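Side-chain contact in pterin-4-alpha-carbinolamine dehydratase MoaB2 (Mycobacterium marinum, PDB 3RFQ), which probably takes part in molybdenum cofactor biosynthesis as a molybdopterin-binding protein of the MogA/MoaB family: residues Glu56-Glu60 and Ala61-Val65. Sequence-based numbering, arbitrary orientation.
Sequences ELLTE and AGFVV
Leu58 and Val65 meet where helix 51-60 turns back into strand 63-71: CG2 of Val65 comes to 3.6 Å from CB of Leu58, the two side chains at roughly a right angle. With CG beside the backbone N (chi1 -78°), Leu58 reaches further inward, and its CD2 lies 4.2 Å from CD2 of the Phe63 ring. This is the tight side, closed by Leu92 of the central sheet and, over Leu58, by Met167 of helix 160-180. The chain reverses through a Schellman motif, with Gly62 at positive phi. Phe63 N donates to Leu58 O at 3.0 Å, and that same oxygen sits at the edge of the Phe63 ring, in its plane. The second bond, Gly62 N to Thr59 O (3.1 Å), arrives from above the carbonyl plane, 70° out of it. On the looser outer side Thr59 turns OG1 beside its own N, where it bonds to Thr55 O and accepts a hydrogen bond from a water that in turn accepts from Val65 N, 2.8 Å from the water oxygen. Glu60 runs extended beyond CG, its carboxylate paired with Arg160 and Arg164 of the second subunit. The turn thus takes up Leu58 O and Thr59 O, water links helix to strand outside and hydrocarbon joins them inside, and the Glu60 salt bridges tie the same helix end to the neighbouring subunit.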
loop_
_atom_site.group_PDB
_atom_site.type_symbol
_atom_site.label_atom_id
_atom_site.label_comp_id
_atom_site.label_asym_id
_atom_site.label_seq_id
_atom_site.Cartn_x
_atom_site.Cartn_y
_atom_site.Cartn_z
ATOM N N GLU C 56 10.866 -25.910 2.459
ATOM C CA GLU C 56 9.563 -26.067 3.080
ATOM C C GLU C 56 8.494 -25.182 2.436
ATOM O O GLU C 56 7.398 -25.656 2.134
ATOM C CB GLU C 56 9.643 -25.781 4.588
ATOM C CG GLU C 56 8.302 -25.899 5.313
ATOM C CD GLU C 56 8.247 -25.122 6.654
ATOM O OE1 GLU C 56 9.287 -24.650 7.159
ATOM O OE2 GLU C 56 7.153 -25.016 7.230
ATOM N N LEU C 57 8.821 -23.908 2.236
ATOM C CA LEU C 57 7.896 -22.925 1.655
ATOM C C LEU C 57 7.618 -23.179 0.166
ATOM O O LEU C 57 6.478 -23.065 -0.279
ATOM C CB LEU C 57 8.416 -21.492 1.885
ATOM C CG LEU C 57 8.608 -21.128 3.374
ATOM C CD1 LEU C 57 9.297 -19.755 3.554
ATOM C CD2 LEU C 57 7.294 -21.127 4.141
ATOM N N LEU C 58 8.649 -23.530 -0.599
ATOM C CA LEU C 58 8.457 -23.921 -1.990
ATOM C C LEU C 58 7.534 -25.162 -2.098
ATOM O O LEU C 58 6.597 -25.177 -2.887
ATOM C CB LEU C 58 9.804 -24.198 -2.645
ATOM C CG LEU C 58 10.627 -22.969 -3.068
ATOM C CD1 LEU C 58 11.986 -23.414 -3.546
ATOM C CD2 LEU C 58 9.922 -22.193 -4.167
ATOM N N THR C 59 7.780 -26.172 -1.267
ATOM C CA THR C 59 7.015 -27.400 -1.310
ATOM C C THR C 59 5.545 -27.156 -0.955
ATOM O O THR C 59 4.639 -27.769 -1.526
ATOM C CB THR C 59 7.623 -28.400 -0.354
ATOM O OG1 THR C 59 8.980 -28.655 -0.750
ATOM C CG2 THR C 59 6.804 -29.734 -0.317
ATOM N N GLU C 60 5.308 -26.251 -0.012
ATOM C CA GLU C 60 3.958 -25.926 0.441
ATOM C C GLU C 60 3.168 -25.179 -0.649
ATOM O O GLU C 60 1.964 -25.335 -0.776
ATOM C CB GLU C 60 4.064 -25.122 1.743
ATOM C CG GLU C 60 2.752 -24.659 2.347
ATOM C CD GLU C 60 2.997 -23.795 3.599
ATOM O OE1 GLU C 60 3.263 -24.390 4.666
ATOM O OE2 GLU C 60 2.925 -22.540 3.513
ATOM N N ALA C 61 3.877 -24.373 -1.435
ATOM C CA ALA C 61 3.310 -23.703 -2.602
ATOM C C ALA C 61 3.142 -24.623 -3.846
ATOM O O ALA C 61 2.722 -24.161 -4.890
ATOM C CB ALA C 61 4.182 -22.511 -2.952
ATOM N N GLY C 62 3.480 -25.913 -3.740
ATOM C CA GLY C 62 3.277 -26.860 -4.855
ATOM C C GLY C 62 4.480 -27.042 -5.766
ATOM O O GLY C 62 4.348 -27.608 -6.853
ATOM N N PHE C 63 5.660 -26.589 -5.343
ATOM C CA PHE C 63 6.863 -26.849 -6.114
ATOM C C PHE C 63 7.563 -28.123 -5.649
ATOM O O PHE C 63 7.648 -28.381 -4.442
ATOM C CB PHE C 63 7.829 -25.661 -6.043
ATOM C CG PHE C 63 7.345 -24.465 -6.801
ATOM C CD1 PHE C 63 7.662 -24.304 -8.145
ATOM C CD2 PHE C 63 6.517 -23.535 -6.191
ATOM C CE1 PHE C 63 7.156 -23.210 -8.855
ATOM C CE2 PHE C 63 6.016 -22.460 -6.896
ATOM C CZ PHE C 63 6.352 -22.289 -8.220
ATOM N N VAL C 64 8.057 -28.916 -6.592
ATOM C CA VAL C 64 8.937 -30.021 -6.249
ATOM C C VAL C 64 10.363 -29.465 -6.221
ATOM O O VAL C 64 10.827 -28.921 -7.229
ATOM C CB VAL C 64 8.834 -31.170 -7.288
ATOM C CG1 VAL C 64 9.894 -32.229 -7.040
ATOM C CG2 VAL C 64 7.500 -31.841 -7.166
ATOM N N VAL C 65 11.039 -29.582 -5.081
ATOM C CA VAL C 65 12.357 -28.960 -4.869
ATOM C C VAL C 65 13.549 -29.896 -5.217
ATOM O O VAL C 65 13.788 -30.880 -4.535
ATOM C CB VAL C 65 12.472 -28.409 -3.425
ATOM C CG1 VAL C 65 13.846 -27.755 -3.179
ATOM C CG2 VAL C 65 11.364 -27.417 -3.155
HETATM O O HOH W 1 9.960 -30.635 -2.712
#